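Local coordinates for mRNA-binding protein PUF3 (Saccharomyces cerevisiae, PDB 3K49), which binds 3'-UTRs of mRNAs, chiefly those for mitochondrial proteins, through its Pumilio homology domain and represses COX17 expression by promoting decay of its mRNA, at residues 29-34 with 60-65; 66-70 with 96-101; 226-232 with 243-248; 251-255 with 282-287. One frame throughout, in Å; residues are numbered along the deposited sequence.

Contact 1: residues 29-34 with 60-65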
loop_
_atom_site.group_PDB
_atom_site.type_symbol
_atom_site.label_atom_id
_atom_site.label_comp_id
_atom_site.label_asym_id
_atom_site.label_seq_id
_atom_site.Cartn_x
_atom_site.Cartn_y
_atom_site.Cartn_z
ATOM N N ILE A 29 1.147 11.275 -39.979
ATOM C CA ILE A 29 1.222 12.429 -39.102
ATOM C C ILE A 29 2.624 12.985 -38.986
ATOM O O ILE A 29 2.886 13.772 -38.087
ATOM C CB ILE A 29 0.689 12.101 -37.680
ATOM C CG1 ILE A 29 1.748 11.358 -36.854
ATOM C CG2 ILE A 29 -0.593 11.270 -37.767
ATOM C CD1 ILE A 29 1.196 10.722 -35.592
ATOM N N PHE A 30 3.521 12.594 -39.890
ATOM C CA PHE A 30 4.915 13.040 -39.801
ATOM C C PHE A 30 5.075 14.549 -39.657
ATOM O O PHE A 30 6.106 15.024 -39.171
ATOM C CB PHE A 30 5.751 12.556 -40.972
ATOM C CG PHE A 30 7.115 13.185 -41.029
ATOM C CD1 PHE A 30 8.188 12.604 -40.374
ATOM C CD2 PHE A 30 7.323 14.368 -41.737
ATOM C CE1 PHE A 30 9.448 13.179 -40.431
ATOM C CE2 PHE A 30 8.581 14.952 -41.798
ATOM C CZ PHE A 30 9.647 14.358 -41.147
ATOM N N GLY A 31 4.071 15.315 -40.064
ATOM C CA GLY A 31 4.134 16.742 -39.805
ATOM C C GLY A 31 3.985 17.147 -38.334
ATOM O O GLY A 31 4.681 18.052 -37.847
ATOM N N HIS A 32 3.096 16.451 -37.624
ATOM C CA HIS A 32 2.453 17.015 -36.443
ATOM C C HIS A 32 2.410 16.094 -35.234
ATOM O O HIS A 32 1.385 16.011 -34.550
ATOM C CB HIS A 32 1.036 17.431 -36.826
ATOM C CG HIS A 32 0.962 18.151 -38.132
ATOM N ND1 HIS A 32 0.232 19.285 -38.320
ATOM C CD2 HIS A 32 1.500 17.895 -39.329
ATOM C CE1 HIS A 32 0.338 19.693 -39.566
ATOM N NE2 HIS A 32 1.107 18.867 -40.203
ATOM N N SER A 33 3.526 15.431 -34.951
ATOM C CA SER A 33 3.569 14.466 -33.854
ATOM C C SER A 33 3.391 15.117 -32.467
ATOM O O SER A 33 2.548 14.685 -31.673
ATOM C CB SER A 33 4.866 13.663 -33.903
ATOM O OG SER A 33 4.973 12.955 -35.121
ATOM N N LEU A 34 4.185 16.147 -32.191
ATOM C CA LEU A 34 4.137 16.852 -30.913
ATOM C C LEU A 34 2.727 17.342 -30.620
ATOM O O LEU A 34 2.244 17.235 -29.501
ATOM C CB LEU A 34 5.103 18.030 -30.917
ATOM C CG LEU A 34 5.420 18.554 -29.521
ATOM C CD1 LEU A 34 6.265 17.528 -28.791
ATOM C CD2 LEU A 34 6.125 19.903 -29.583
ATOM N N VAL A 60 10.333 6.958 -36.714
ATOM C CA VAL A 60 9.957 8.226 -37.332
ATOM C C VAL A 60 9.266 9.141 -36.340
ATOM O O VAL A 60 9.556 10.338 -36.297
ATOM C CB VAL A 60 9.123 8.043 -38.626
ATOM C CG1 VAL A 60 8.497 9.350 -39.044
ATOM C CG2 VAL A 60 10.014 7.501 -39.735
ATOM N N ILE A 61 8.358 8.579 -35.548
ATOM C CA ILE A 61 7.726 9.332 -34.465
ATOM C C ILE A 61 8.758 9.787 -33.439
ATOM O O ILE A 61 8.793 10.956 -33.069
ATOM C CB ILE A 61 6.667 8.507 -33.731
ATOM C CG1 ILE A 61 5.607 8.015 -34.715
ATOM C CG2 ILE A 61 6.020 9.353 -32.643
ATOM C CD1 ILE A 61 4.721 9.123 -35.266
ATOM N N PHE A 62 9.608 8.866 -32.995
ATOM C CA PHE A 62 10.583 9.181 -31.950
ATOM C C PHE A 62 11.570 10.264 -32.356
ATOM O O PHE A 62 11.802 11.208 -31.605
ATOM C CB PHE A 62 11.358 7.939 -31.515
ATOM C CG PHE A 62 12.372 8.204 -30.435
ATOM C CD1 PHE A 62 13.685 8.521 -30.755
ATOM C CD2 PHE A 62 12.009 8.124 -29.086
ATOM C CE1 PHE A 62 14.622 8.766 -29.759
ATOM C CE2 PHE A 62 12.939 8.355 -28.074
ATOM C CZ PHE A 62 14.248 8.680 -28.410
ATOM N N ASN A 63 12.171 10.123 -33.531
ATOM C CA ASN A 63 13.181 11.086 -33.967
ATOM C C ASN A 63 12.573 12.470 -34.173
ATOM O O ASN A 63 13.274 13.484 -34.198
ATOM C CB ASN A 63 13.906 10.588 -35.221
ATOM C CG ASN A 63 14.655 9.287 -34.975
ATOM O OD1 ASN A 63 14.861 8.888 -33.824
ATOM N ND2 ASN A 63 15.059 8.614 -36.051
ATOM N N GLU A 64 11.253 12.498 -34.287
ATOM C CA GLU A 64 10.535 13.746 -34.429
ATOM C C GLU A 64 10.246 14.425 -33.081
ATOM O O GLU A 64 10.322 15.646 -32.972
ATOM C CB GLU A 64 9.224 13.498 -35.176
ATOM C CG GLU A 64 8.614 14.738 -35.803
ATOM C CD GLU A 64 7.148 14.544 -36.154
ATOM O OE1 GLU A 64 6.330 15.464 -35.887
ATOM O OE2 GLU A 64 6.818 13.459 -36.687
ATOM N N ILE A 65 9.906 13.647 -32.056
ATOM C CA ILE A 65 9.497 14.253 -30.790
ATOM C C ILE A 65 10.572 14.190 -29.728
ATOM O O ILE A 65 10.338 14.621 -28.614
ATOM C CB ILE A 65 8.244 13.577 -30.197
ATOM C CG1 ILE A 65 8.536 12.099 -29.915
ATOM C CG2 ILE A 65 7.038 13.759 -31.104
ATOM C CD1 ILE A 65 7.574 11.450 -28.968
#
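I29 and I61 meet through their terminal methyls at the apolar centre, CD1 to CD1 at 3.9 Å. I29 brings its methyl there by turning CG1 between its own backbone N and carbonyl carbon (chi1 80°). Alongside, I65 CG2 packs against the first turn of helix 33-37, 3.5 Å from S33 CB, and a looser contact joins it to L34 CD1. F85, from helix 79-88, packs on both I61 and I65 and continues this core into the next layer of the fold. At the outer rim V60 CG1 touches the edge of the F30 ring, 3.5 Å from CD1.

The polar edge is built round E64. With CG turned away from its backbone N (chi1 -160°) and the chain extended beyond, E64 reaches from helix 55-65 to the turn that ends at the N-cap residue H32. Its OE1 accepts S33 N at 3.0 Å from the syn side, 26° out of the carboxylate plane. OE2 faces S33 OG, but this bond is too short in the model for its geometry to be trusted. OE2 also lies 3.0 Å from F30 O, another acceptor.

E64, first residue of the second Pumilio repeat, thus bonds back to a helix start in the first; the helix end would be expected to stabilise its negative charge, whereas the F30 carbonyl probably opposes it.

Contact 2: residues 66-70 with 96-101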
loop_
_atom_site.group_PDB
_atom_site.type_symbol
_atom_site.label_atom_id
_atom_site.label_comp_id
_atom_site.label_asym_id
_atom_site.label_seq_id
_atom_site.Cartn_x
_atom_site.Cartn_y
_atom_site.Cartn_z
ATOM N N ARG A 66 11.743 13.649 -30.047
ATOM C CA ARG A 66 12.724 13.361 -29.003
ATOM C C ARG A 66 13.214 14.626 -28.317
ATOM O O ARG A 66 13.405 14.651 -27.096
ATOM C CB ARG A 66 13.913 12.576 -29.551
ATOM C CG ARG A 66 14.749 13.358 -30.521
ATOM C CD ARG A 66 15.821 12.491 -31.119
ATOM N NE ARG A 66 17.029 12.460 -30.300
ATOM C CZ ARG A 66 18.081 11.692 -30.569
ATOM N NH1 ARG A 66 18.060 10.890 -31.626
ATOM N NH2 ARG A 66 19.151 11.717 -29.788
ATOM N N ASP A 67 13.416 15.682 -29.094
ATOM C CA ASP A 67 13.908 16.924 -28.522
ATOM C C ASP A 67 12.909 17.555 -27.545
ATOM O O ASP A 67 13.279 18.384 -26.714
ATOM C CB ASP A 67 14.304 17.899 -29.627
ATOM C CG ASP A 67 15.638 17.551 -30.246
ATOM O OD1 ASP A 67 16.027 18.200 -31.244
ATOM O OD2 ASP A 67 16.293 16.623 -29.722
ATOM N N ASP A 68 11.649 17.150 -27.640
ATOM C CA ASP A 68 10.611 17.665 -26.764
ATOM C C ASP A 68 10.145 16.605 -25.779
ATOM O O ASP A 68 9.018 16.666 -25.305
ATOM C CB ASP A 68 9.426 18.165 -27.585
ATOM C CG ASP A 68 9.819 19.251 -28.567
ATOM O OD1 ASP A 68 10.989 19.255 -29.009
ATOM O OD2 ASP A 68 8.964 20.100 -28.899
ATOM N N ALA A 69 11.011 15.642 -25.474
ATOM C CA ALA A 69 10.681 14.561 -24.548
ATOM C C ALA A 69 10.385 15.068 -23.127
ATOM O O ALA A 69 9.378 14.684 -22.531
ATOM C CB ALA A 69 11.791 13.538 -24.533
ATOM N N ILE A 70 11.251 15.932 -22.593
ATOM C CA ILE A 70 11.034 16.524 -21.269
ATOM C C ILE A 70 9.668 17.200 -21.195
ATOM O O ILE A 70 8.888 16.944 -20.279
ATOM C CB ILE A 70 12.094 17.580 -20.934
ATOM C CG1 ILE A 70 13.404 16.918 -20.521
ATOM C CG2 ILE A 70 11.587 18.504 -19.829
ATOM C CD1 ILE A 70 13.230 15.867 -19.440
ATOM N N THR A 96 18.411 7.180 -25.061
ATOM C CA THR A 96 18.330 8.581 -25.427
ATOM C C THR A 96 17.459 9.380 -24.468
ATOM O O THR A 96 17.793 10.508 -24.116
ATOM C CB THR A 96 17.800 8.735 -26.866
ATOM O OG1 THR A 96 18.787 8.247 -27.786
ATOM C CG2 THR A 96 17.470 10.192 -27.179
ATOM N N LEU A 97 16.333 8.799 -24.068
ATOM C CA LEU A 97 15.434 9.433 -23.118
ATOM C C LEU A 97 16.095 9.531 -21.746
ATOM O O LEU A 97 16.016 10.562 -21.074
ATOM C CB LEU A 97 14.147 8.628 -23.006
ATOM C CG LEU A 97 13.296 8.502 -24.260
ATOM C CD1 LEU A 97 12.069 7.617 -23.967
ATOM C CD2 LEU A 97 12.892 9.864 -24.764
ATOM N N VAL A 98 16.753 8.447 -21.340
ATOM C CA VAL A 98 17.459 8.423 -20.075
ATOM C C VAL A 98 18.486 9.549 -20.038
ATOM O O VAL A 98 18.593 10.280 -19.055
ATOM C CB VAL A 98 18.139 7.058 -19.819
ATOM C CG1 VAL A 98 19.115 7.148 -18.659
ATOM C CG2 VAL A 98 17.099 5.995 -19.525
ATOM N N ASP A 99 19.232 9.697 -21.124
ATOM C CA ASP A 99 20.247 10.736 -21.196
ATOM C C ASP A 99 19.650 12.139 -21.145
ATOM O O ASP A 99 20.349 13.097 -20.830
ATOM C CB ASP A 99 21.107 10.554 -22.443
ATOM C CG ASP A 99 21.808 9.203 -22.466
ATOM O OD1 ASP A 99 21.788 8.499 -21.427
ATOM O OD2 ASP A 99 22.372 8.838 -23.524
ATOM N N GLN A 100 18.362 12.260 -21.448
ATOM C CA GLN A 100 17.664 13.529 -21.248
ATOM C C GLN A 100 17.142 13.695 -19.814
ATOM O O GLN A 100 16.712 14.784 -19.427
ATOM C CB GLN A 100 16.511 13.679 -22.236
ATOM C CG GLN A 100 16.949 14.069 -23.626
ATOM C CD GLN A 100 15.772 14.296 -24.532
ATOM O OE1 GLN A 100 14.747 14.834 -24.106
ATOM N NE2 GLN A 100 15.899 13.878 -25.790
ATOM N N PHE A 101 17.158 12.613 -19.039
ATOM C CA PHE A 101 16.669 12.670 -17.665
ATOM C C PHE A 101 17.812 13.024 -16.721
ATOM O O PHE A 101 17.602 13.694 -15.702
ATOM C CB PHE A 101 15.992 11.358 -17.245
ATOM C CG PHE A 101 14.705 11.074 -17.974
ATOM C CD1 PHE A 101 14.048 12.077 -18.682
ATOM C CD2 PHE A 101 14.141 9.806 -17.935
ATOM C CE1 PHE A 101 12.853 11.818 -19.362
ATOM C CE2 PHE A 101 12.942 9.537 -18.599
ATOM C CZ PHE A 101 12.294 10.545 -19.319
HETATM O O HOH W 1 13.628 17.180 -24.406
#
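The side-chain amide of Q100 points its NE2 at R66 O, 2.9 Å away and almost exactly in the amide plane. CG trans to the carbonyl carbon (chi1 -78°) and an extended chain beyond carry it there. At the carbonyl, however, NE2 arrives from above, 55° out of the plane, while A69 N approaches from the opposite face. Q100 OE1 accepts from a water at 2.6 Å that also donates to D67 O and takes a long bond from I70 N. The bend gripped in this way leads from helix 55-65 into helix 69-74 of the second Pumilio repeat, and helix 91-101 packs across it; Q100 and F101 open the third. Beside the amide, A69 CB rests on L97 CD2 at 3.8 Å. On one flank T96 sets CG2 over a face of the R66 guanidinium, 3.5 Å from NH2, its hydroxyl being bonded to I92 O. On the other, I70 and F101 run antiparallel, I70 CD1 at the ring edge 4.0 Å from F101 CD1, and L108 packs on both.

Contact 3: residues 226-232 with 243-248. With nucleotides of chain B.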
loop_
_atom_site.group_PDB
_atom_site.type_symbol
_atom_site.label_atom_id
_atom_site.label_comp_id
_atom_site.label_asym_id
_atom_site.label_seq_id
_atom_site.Cartn_x
_atom_site.Cartn_y
_atom_site.Cartn_z
ATOM N N ILE A 226 1.853 -1.743 11.754
ATOM C CA ILE A 226 1.713 -2.792 12.751
ATOM C C ILE A 226 1.190 -4.052 12.065
ATOM O O ILE A 226 1.685 -5.151 12.295
ATOM C CB ILE A 226 0.731 -2.392 13.905
ATOM C CG1 ILE A 226 1.235 -1.170 14.688
ATOM C CG2 ILE A 226 0.489 -3.574 14.827
ATOM C CD1 ILE A 226 2.665 -1.312 15.181
ATOM N N GLN A 227 0.171 -3.882 11.232
ATOM C CA GLN A 227 -0.446 -5.004 10.549
ATOM C C GLN A 227 0.539 -5.729 9.656
ATOM O O GLN A 227 0.509 -6.957 9.540
ATOM C CB GLN A 227 -1.634 -4.522 9.736
ATOM C CG GLN A 227 -2.729 -3.982 10.612
ATOM C CD GLN A 227 -3.972 -3.615 9.837
ATOM O OE1 GLN A 227 -4.683 -4.486 9.324
ATOM N NE2 GLN A 227 -4.258 -2.321 9.770
ATOM N N TYR A 228 1.426 -4.966 9.034
ATOM C CA TYR A 228 2.411 -5.567 8.156
ATOM C C TYR A 228 3.388 -6.403 8.966
ATOM O O TYR A 228 3.778 -7.475 8.531
ATOM C CB TYR A 228 3.165 -4.515 7.325
ATOM C CG TYR A 228 4.281 -5.138 6.524
ATOM C CD1 TYR A 228 4.013 -5.818 5.340
ATOM C CD2 TYR A 228 5.596 -5.086 6.977
ATOM C CE1 TYR A 228 5.023 -6.406 4.618
ATOM C CE2 TYR A 228 6.616 -5.673 6.263
ATOM C CZ TYR A 228 6.324 -6.336 5.085
ATOM O OH TYR A 228 7.336 -6.926 4.361
ATOM N N VAL A 229 3.794 -5.908 10.134
ATOM C CA VAL A 229 4.652 -6.692 11.023
ATOM C C VAL A 229 3.955 -7.954 11.526
ATOM O O VAL A 229 4.566 -9.017 11.593
ATOM C CB VAL A 229 5.103 -5.885 12.241
ATOM C CG1 VAL A 229 5.985 -6.744 13.124
ATOM C CG2 VAL A 229 5.825 -4.609 11.795
ATOM N N LEU A 230 2.674 -7.833 11.865
ATOM C CA LEU A 230 1.885 -8.969 12.350
ATOM C C LEU A 230 1.779 -10.107 11.340
ATOM O O LEU A 230 1.722 -11.280 11.715
ATOM C CB LEU A 230 0.470 -8.533 12.743
ATOM C CG LEU A 230 0.271 -7.761 14.057
ATOM C CD1 LEU A 230 -1.181 -7.351 14.203
ATOM C CD2 LEU A 230 0.686 -8.595 15.235
ATOM N N GLN A 231 1.726 -9.771 10.059
ATOM C CA GLN A 231 1.461 -10.797 9.066
ATOM C C GLN A 231 2.723 -11.457 8.542
ATOM O O GLN A 231 2.660 -12.300 7.654
ATOM C CB GLN A 231 0.667 -10.227 7.908
ATOM C CG GLN A 231 1.525 -9.698 6.803
ATOM C CD GLN A 231 0.691 -9.250 5.634
ATOM O OE1 GLN A 231 -0.529 -9.091 5.760
ATOM N NE2 GLN A 231 1.334 -9.045 4.483
ATOM N N GLN A 232 3.869 -11.077 9.091
ATOM C CA GLN A 232 5.109 -11.773 8.789
ATOM C C GLN A 232 5.110 -13.166 9.416
ATOM O O GLN A 232 4.355 -13.437 10.347
ATOM C CB GLN A 232 6.298 -10.974 9.303
ATOM C CG GLN A 232 6.413 -9.611 8.678
ATOM C CD GLN A 232 6.547 -9.683 7.175
ATOM O OE1 GLN A 232 7.490 -10.275 6.665
ATOM N NE2 GLN A 232 5.611 -9.064 6.458
ATOM N N ILE A 243 9.371 -8.255 18.054
ATOM C CA ILE A 243 8.426 -7.153 17.896
ATOM C C ILE A 243 7.007 -7.681 17.719
ATOM O O ILE A 243 6.048 -7.088 18.211
ATOM C CB ILE A 243 8.789 -6.262 16.696
ATOM C CG1 ILE A 243 10.212 -5.722 16.847
ATOM C CG2 ILE A 243 7.789 -5.123 16.553
ATOM C CD1 ILE A 243 10.418 -4.885 18.089
ATOM N N LYS A 244 6.871 -8.802 17.014
ATOM C CA LYS A 244 5.549 -9.386 16.829
ATOM C C LYS A 244 4.950 -9.801 18.169
ATOM O O LYS A 244 3.740 -9.725 18.367
ATOM C CB LYS A 244 5.583 -10.571 15.876
ATOM C CG LYS A 244 4.196 -11.088 15.533
ATOM C CD LYS A 244 4.267 -12.278 14.595
ATOM C CE LYS A 244 2.892 -12.859 14.294
ATOM N NZ LYS A 244 2.957 -13.776 13.103
ATOM N N GLN A 245 5.810 -10.229 19.085
ATOM C CA GLN A 245 5.384 -10.592 20.428
ATOM C C GLN A 245 4.921 -9.368 21.247
ATOM O O GLN A 245 3.855 -9.399 21.864
ATOM C CB GLN A 245 6.502 -11.355 21.154
ATOM C CG GLN A 245 6.132 -11.856 22.559
ATOM C CD GLN A 245 5.012 -12.891 22.548
ATOM O OE1 GLN A 245 4.858 -13.633 21.587
ATOM N NE2 GLN A 245 4.230 -12.938 23.619
ATOM N N GLU A 246 5.709 -8.290 21.245
ATOM C CA GLU A 246 5.325 -7.054 21.948
ATOM C C GLU A 246 4.020 -6.480 21.424
ATOM O O GLU A 246 3.325 -5.753 22.126
ATOM C CB GLU A 246 6.421 -5.983 21.849
ATOM C CG GLU A 246 7.831 -6.559 21.963
ATOM C CD GLU A 246 8.918 -5.619 21.468
ATOM O OE1 GLU A 246 8.999 -4.474 21.976
ATOM O OE2 GLU A 246 9.695 -6.040 20.577
ATOM N N ILE A 247 3.698 -6.780 20.172
ATOM C CA ILE A 247 2.463 -6.275 19.599
ATOM C C ILE A 247 1.315 -7.094 20.156
ATOM O O ILE A 247 0.330 -6.541 20.631
ATOM C CB ILE A 247 2.470 -6.317 18.066
ATOM C CG1 ILE A 247 3.522 -5.354 17.510
ATOM C CG2 ILE A 247 1.103 -5.952 17.539
ATOM C CD1 ILE A 247 3.950 -5.656 16.075
ATOM N N ILE A 248 1.461 -8.413 20.108
ATOM C CA ILE A 248 0.501 -9.316 20.717
ATOM C C ILE A 248 0.318 -9.003 22.218
ATOM O O ILE A 248 -0.803 -8.854 22.722
ATOM C CB ILE A 248 0.972 -10.774 20.593
ATOM C CG1 ILE A 248 1.131 -11.176 19.124
ATOM C CG2 ILE A 248 0.005 -11.699 21.298
ATOM C CD1 ILE A 248 -0.150 -11.077 18.306
ATOM P P U B 5 -14.908 3.202 6.957
ATOM O OP1 U B 5 -15.038 4.644 6.647
ATOM O OP2 U B 5 -15.226 2.178 5.929
ATOM O "O5'" U B 5 -13.427 2.913 7.471
ATOM C "C5'" U B 5 -12.375 2.685 6.551
ATOM C "C4'" U B 5 -11.125 3.359 7.061
ATOM O "O4'" U B 5 -10.599 2.612 8.179
ATOM C "C3'" U B 5 -9.955 3.429 6.104
ATOM O "O3'" U B 5 -10.151 4.515 5.197
ATOM C "C2'" U B 5 -8.818 3.710 7.075
ATOM O "O2'" U B 5 -8.809 5.065 7.462
ATOM C "C1'" U B 5 -9.211 2.844 8.279
ATOM N N1 U B 5 -8.526 1.536 8.354
ATOM C C2 U B 5 -7.353 1.465 9.064
ATOM O O2 U B 5 -6.864 2.428 9.624
ATOM N N3 U B 5 -6.763 0.223 9.094
ATOM C C4 U B 5 -7.214 -0.919 8.488
ATOM O O4 U B 5 -6.547 -1.945 8.564
ATOM C C5 U B 5 -8.442 -0.768 7.768
ATOM C C6 U B 5 -9.043 0.424 7.729
#
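K244 sends its ammonium group to the backbone at the end of helix 222-230, where NZ donates to Q232 O at 3.1 Å, nearly in line with the carbonyl bond, and more weakly to L230 O. A further bond to Y274 O means that one buried lysine serves three backbone carbonyls. The chain is extended throughout, its CG trans to the backbone N (chi1 -173°), which lets NZ reach the carbonyls of the other segment. A positive charge here would be expected to suit the carbonyl-rich C-terminal end of a helix. Q232 itself is steadied by its side chain, NE2 bonding back to Y228 O at 3.2 Å while lying over one face of the Y228 ring.

Both segments belong to the sixth Pumilio repeat, and helix 222-230 carries a residue that contacts the RNA, Q227: its NE2 gives a 2.6 Å bond to O4 of U5 of chain B and is also bonded to N223 O. Q227 points away from helix 238-252, so recognition and packing use different faces of one helix.

On the packing face the axes of 226-230 and 243-248 approach to 9.8 Å, with a crossing angle of -118°. I247 sits at the centre: its CG2 lies 3.5 Å from L230 CD2 and 3.7 Å from I226 CG2, while its CD1 reaches V229 CG1 at 3.7 Å. I248 CD1 adds a further contact to L230 CD2, and I213 packs against I247.

Contact 4: residues 251-255 with 282-287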
loop_
_atom_site.group_PDB
_atom_site.type_symbol
_atom_site.label_atom_id
_atom_site.label_comp_id
_atom_site.label_asym_id
_atom_site.label_seq_id
_atom_site.Cartn_x
_atom_site.Cartn_y
_atom_site.Cartn_z
ATOM N N VAL A 251 -1.536 -5.859 22.623
ATOM C CA VAL A 251 -2.940 -6.039 22.268
ATOM C C VAL A 251 -3.654 -6.854 23.349
ATOM O O VAL A 251 -4.819 -6.603 23.671
ATOM C CB VAL A 251 -3.126 -6.744 20.910
ATOM C CG1 VAL A 251 -4.607 -6.917 20.617
ATOM C CG2 VAL A 251 -2.449 -5.967 19.796
ATOM N N ALA A 252 -2.953 -7.837 23.906
ATOM C CA ALA A 252 -3.504 -8.610 25.004
ATOM C C ALA A 252 -3.896 -7.689 26.173
ATOM O O ALA A 252 -5.021 -7.741 26.675
ATOM C CB ALA A 252 -2.517 -9.666 25.450
ATOM N N ASN A 253 -2.975 -6.824 26.585
ATOM C CA ASN A 253 -3.222 -5.928 27.715
ATOM C C ASN A 253 -4.370 -4.927 27.499
ATOM O O ASN A 253 -4.821 -4.276 28.448
ATOM C CB ASN A 253 -1.948 -5.164 28.076
ATOM C CG ASN A 253 -0.809 -6.078 28.470
ATOM O OD1 ASN A 253 -1.026 -7.151 29.036
ATOM N ND2 ASN A 253 0.424 -5.653 28.179
ATOM N N ASN A 254 -4.848 -4.807 26.265
ATOM C CA ASN A 254 -5.840 -3.781 25.945
ATOM C C ASN A 254 -6.968 -4.274 25.064
ATOM O O ASN A 254 -7.638 -3.477 24.395
ATOM C CB ASN A 254 -5.161 -2.603 25.249
ATOM C CG ASN A 254 -4.170 -1.906 26.143
ATOM O OD1 ASN A 254 -4.544 -1.031 26.930
ATOM N ND2 ASN A 254 -2.897 -2.296 26.044
ATOM N N VAL A 255 -7.182 -5.584 25.065
ATOM C CA VAL A 255 -8.038 -6.197 24.067
ATOM C C VAL A 255 -9.332 -5.450 23.845
ATOM O O VAL A 255 -9.732 -5.195 22.710
ATOM C CB VAL A 255 -8.407 -7.621 24.440
ATOM C CG1 VAL A 255 -9.349 -8.175 23.388
ATOM C CG2 VAL A 255 -7.154 -8.472 24.542
ATOM N N LEU A 282 -3.391 -16.301 24.135
ATOM C CA LEU A 282 -3.073 -15.189 25.022
ATOM C C LEU A 282 -4.090 -14.055 24.902
ATOM O O LEU A 282 -4.459 -13.432 25.895
ATOM C CB LEU A 282 -1.674 -14.665 24.717
ATOM C CG LEU A 282 -1.204 -13.589 25.683
ATOM C CD1 LEU A 282 -1.587 -14.002 27.080
ATOM C CD2 LEU A 282 0.298 -13.376 25.555
ATOM N N ILE A 283 -4.538 -13.784 23.683
ATOM C CA ILE A 283 -5.480 -12.702 23.454
ATOM C C ILE A 283 -6.907 -13.118 23.786
ATOM O O ILE A 283 -7.674 -12.344 24.359
ATOM C CB ILE A 283 -5.422 -12.222 21.989
ATOM C CG1 ILE A 283 -4.049 -11.624 21.677
ATOM C CG2 ILE A 283 -6.544 -11.231 21.694
ATOM C CD1 ILE A 283 -3.829 -11.382 20.203
ATOM N N ILE A 284 -7.266 -14.338 23.410
ATOM C CA ILE A 284 -8.635 -14.811 23.573
ATOM C C ILE A 284 -8.949 -15.092 25.040
ATOM O O ILE A 284 -10.092 -14.969 25.478
ATOM C CB ILE A 284 -8.888 -16.059 22.718
ATOM C CG1 ILE A 284 -8.569 -15.748 21.254
ATOM C CG2 ILE A 284 -10.326 -16.539 22.880
ATOM C CD1 ILE A 284 -8.741 -16.909 20.316
ATOM N N SER A 285 -7.919 -15.447 25.800
ATOM C CA SER A 285 -8.073 -15.711 27.227
ATOM C C SER A 285 -8.450 -14.452 28.004
ATOM O O SER A 285 -8.678 -14.500 29.214
ATOM C CB SER A 285 -6.790 -16.319 27.801
ATOM O OG SER A 285 -5.738 -15.372 27.828
ATOM N N LYS A 286 -8.517 -13.324 27.304
ATOM C CA LYS A 286 -8.896 -12.061 27.921
ATOM C C LYS A 286 -10.398 -11.840 27.799
ATOM O O LYS A 286 -10.988 -11.069 28.558
ATOM C CB LYS A 286 -8.143 -10.899 27.263
ATOM C CG LYS A 286 -6.631 -11.013 27.350
ATOM C CD LYS A 286 -6.146 -10.814 28.776
ATOM C CE LYS A 286 -4.628 -10.871 28.856
ATOM N NZ LYS A 286 -4.135 -10.356 30.165
ATOM N N ILE A 287 -11.015 -12.530 26.846
ATOM C CA ILE A 287 -12.415 -12.297 26.521
ATOM C C ILE A 287 -13.284 -13.505 26.831
ATOM O O ILE A 287 -14.489 -13.374 27.035
ATOM C CB ILE A 287 -12.577 -11.946 25.033
ATOM C CG1 ILE A 287 -11.642 -10.801 24.656
ATOM C CG2 ILE A 287 -14.017 -11.568 24.721
ATOM C CD1 ILE A 287 -11.791 -10.374 23.219
#
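I287, whose side chain packs on V255, is fixed by a 2.9 Å bond from its backbone N to I284 O, and K286 N bonds likewise to I283 O. These bonds, each to the carbonyl three residues back, wind up the end of helix 277-284 and set K286 and I287 against the bend at 251-255. S285 OG adds a bond to L282 O, arriving well above the carbonyl plane.

Across the contact the packing is apolar, and V255 fills its middle. One branch, CG1, trans to the backbone N (chi1 177°), presses tightly on I287 CD1 at 3.3 Å; the other, CG2, fits between I283 CG2 at 4.0 Å and K286 CB at 3.8 Å. K286 bends at chi2 (-70°), which carries its methylenes past the A252 carbonyl oxygen, CG standing 3.7 Å from A252 O. A252 CB completes the surface against L282 CG, 4.1 Å away.

Largely within the seventh Pumilio repeat (K286 and I287 follow it), the contact joins the passage from helix 238-252 to helix 255-259 with the close of helix 277-284. S271 of helix 264-274 lies against V251 and I283, while M304 and L320, from helices 303-308 and 313-323, pack on I287.

Overall arrangement
Contacts 1 and 2 touch near the N-terminal end of the superhelix, and contacts 3 and 4 touch on the other side of its centre; about 54 Å separates the centres of contacts 1 and 3. Contacts 1, 2 and 4 are related: each sets the end of one helix against the bend that leads into another. Their chemistry differs: a carboxylate accepting a backbone N-H in contact 1, an amide and a water in contact 2, apolar packing in contact 4. Contacts 1 and 2 are partly buried, 3 and 4 buried. Contact 3 is the exception, an apolar helix crossing with a lysine shared among backbone carbonyls; it shares helix 238-252 with contact 4, where I248 meets I283.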